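Local coordinates for MOBA relate protein (Mycobacterium sp., PDB 2WAW), which is of unknown function but, as a MobA-like protein of the GT-A clan, probably transfers nucleotidyl groups from nucleoside triphosphates, at residues S87-V92 / E97-M102. Numbering follows the deposited sequence. Where two conformers were deposited one is given.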
loop_
_atom_site.group_PDB
_atom_site.type_symbol
_atom_site.label_atom_id
_atom_site.label_comp_id
_atom_site.label_asym_id
_atom_site.label_seq_id
_atom_site.Cartn_x
_atom_site.Cartn_y
_atom_site.Cartn_z
ATOM N N SER A 87 4.814 -12.771 -3.353
ATOM C CA SER A 87 5.705 -12.545 -4.484
ATOM C C SER A 87 6.545 -11.277 -4.303
ATOM O O SER A 87 7.735 -11.285 -4.563
ATOM C CB SER A 87 4.902 -12.494 -5.788
ATOM O OG SER A 87 4.199 -13.720 -5.995
ATOM N N ALA A 88 5.922 -10.198 -3.829
ATOM C CA ALA A 88 6.628 -8.929 -3.668
ATOM C C ALA A 88 7.845 -9.062 -2.771
ATOM O O ALA A 88 8.888 -8.460 -3.048
ATOM C CB ALA A 88 5.691 -7.848 -3.131
ATOM N N LEU A 89 7.718 -9.858 -1.702
ATOM C CA LEU A 89 8.802 -10.004 -0.720
ATOM C C LEU A 89 10.087 -10.534 -1.365
ATOM O O LEU A 89 11.217 -10.147 -0.991
ATOM C CB LEU A 89 8.348 -10.877 0.473
ATOM C CG LEU A 89 7.304 -10.226 1.411
ATOM C CD1 LEU A 89 6.678 -11.253 2.349
ATOM C CD2 LEU A 89 7.881 -9.065 2.213
ATOM N N THR A 90 9.920 -11.404 -2.352
ATOM C CA THR A 90 11.070 -12.017 -3.024
ATOM C C THR A 90 11.928 -10.982 -3.788
ATOM O O THR A 90 13.120 -11.208 -4.051
ATOM C CB THR A 90 10.626 -13.186 -3.930
ATOM O OG1 THR A 90 9.944 -12.690 -5.086
ATOM C CG2 THR A 90 9.704 -14.118 -3.166
ATOM N N TRP A 91 11.309 -9.846 -4.108
ATOM C CA TRP A 91 11.924 -8.739 -4.851
ATOM C C TRP A 91 12.546 -7.648 -3.983
ATOM O O TRP A 91 13.226 -6.760 -4.502
ATOM C CB TRP A 91 10.876 -8.052 -5.719
ATOM C CG TRP A 91 10.485 -8.761 -6.959
ATOM C CD1 TRP A 91 9.793 -9.938 -7.054
ATOM C CD2 TRP A 91 10.694 -8.300 -8.298
ATOM N NE1 TRP A 91 9.595 -10.257 -8.381
ATOM C CE2 TRP A 91 10.131 -9.267 -9.165
ATOM C CE3 TRP A 91 11.314 -7.170 -8.852
ATOM C CZ2 TRP A 91 10.177 -9.141 -10.564
ATOM C CZ3 TRP A 91 11.358 -7.042 -10.243
ATOM C CH2 TRP A 91 10.789 -8.025 -11.081
ATOM N N VAL A 92 12.289 -7.687 -2.677
ATOM C CA VAL A 92 12.794 -6.657 -1.764
ATOM C C VAL A 92 14.323 -6.679 -1.718
ATOM O O VAL A 92 14.917 -7.747 -1.542
ATOM C CB VAL A 92 12.211 -6.843 -0.351
ATOM C CG1 VAL A 92 12.802 -5.835 0.626
ATOM C CG2 VAL A 92 10.681 -6.672 -0.394
ATOM N N GLU A 97 15.771 -2.596 5.553
ATOM C CA GLU A 97 15.603 -3.023 6.951
ATOM C C GLU A 97 14.137 -3.386 7.238
ATOM O O GLU A 97 13.820 -4.048 8.222
ATOM C CB GLU A 97 16.045 -1.907 7.920
ATOM C CG GLU A 97 17.562 -1.725 8.024
ATOM C CD GLU A 97 17.974 -0.459 8.780
ATOM O OE1 GLU A 97 17.099 0.270 9.309
ATOM O OE2 GLU A 97 19.196 -0.205 8.846
ATOM N N GLY A 98 13.251 -2.927 6.371
ATOM C CA GLY A 98 11.840 -3.274 6.456
ATOM C C GLY A 98 11.135 -2.731 5.236
ATOM O O GLY A 98 11.767 -2.117 4.350
ATOM N N ILE A 99 9.828 -2.959 5.182
ATOM C CA ILE A 99 9.026 -2.418 4.108
ATOM C C ILE A 99 7.944 -1.552 4.682
ATOM O O ILE A 99 7.564 -1.721 5.836
ATOM C CB ILE A 99 8.373 -3.516 3.232
ATOM C CG1 ILE A 99 7.413 -4.411 4.071
ATOM C CG2 ILE A 99 9.468 -4.293 2.461
ATOM C CD1 ILE A 99 6.674 -5.495 3.254
ATOM N N VAL A 100 7.452 -0.639 3.858
ATOM C CA VAL A 100 6.225 0.081 4.135
ATOM C C VAL A 100 5.169 -0.393 3.150
ATOM O O VAL A 100 5.386 -0.358 1.928
ATOM C CB VAL A 100 6.431 1.614 4.042
ATOM C CG1 VAL A 100 5.079 2.372 4.073
ATOM C CG2 VAL A 100 7.358 2.101 5.143
ATOM N N LEU A 101 4.041 -0.847 3.692
ATOM C CA LEU A 101 2.914 -1.394 2.919
ATOM C C LEU A 101 1.807 -0.397 2.758
ATOM O O LEU A 101 1.361 0.198 3.732
ATOM C CB LEU A 101 2.335 -2.617 3.646
ATOM C CG LEU A 101 3.159 -3.893 3.759
ATOM C CD1 LEU A 101 2.416 -4.867 4.664
ATOM C CD2 LEU A 101 3.395 -4.500 2.379
ATOM N N MET A 102 1.353 -0.232 1.523
ATOM C CA MET A 102 0.173 0.578 1.307
ATOM C C MET A 102 -0.630 -0.005 0.166
ATOM O O MET A 102 -0.162 -0.876 -0.571
ATOM C CB MET A 102 0.546 2.016 1.026
ATOM C CG MET A 102 0.936 2.255 -0.391
ATOM S SD MET A 102 1.523 3.932 -0.552
ATOM C CE MET A 102 3.297 3.701 -0.349
#
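Ile-99 carries the whole strand side of this contact, meeting Leu-89 and Val-92 with two different branches, a compact example of how one beta-branched residue can join a sheet to the last turn of a helix and the loop that follows it. Segment 97-102 enters the strand at Gly-98, and at Ile-99 the side chain points toward the end of helix 84-90. Its CG1 lies between the backbone N and the carbonyl carbon (chi1 61°), while CG2 stands anti to the carbonyl carbon, and the two branches separate to different partners. The CG2 methyl touches the fork of Val-92, 3.9 Å from Val-92 CG2 and 4.1 Å from Val-92 CG1. The other branch runs on extended (chi2 178°), bringing Ile-99 CD1 to 3.9 Å from Leu-89 CD2. The side chains of Leu-89 and Val-92 both cross that of Ile-99 at roughly a right angle, and the contact is purely apolar, with no hydrogen bond between the segments. In the alpha/beta fold of the MobA-like domain, helix 84-90 and the short loop after it lead into strand 98-103, which lies between strands 6-12 and 134-142 of the mixed sheet. Phe-146 and Leu-149 of helix 146-150 also pack on Ile-99, and Val-92 reaches Thr-7 and Ile-50 on neighbouring strands. Further along, Leu-101 packs its side chain on Val-9 of strand 6-12.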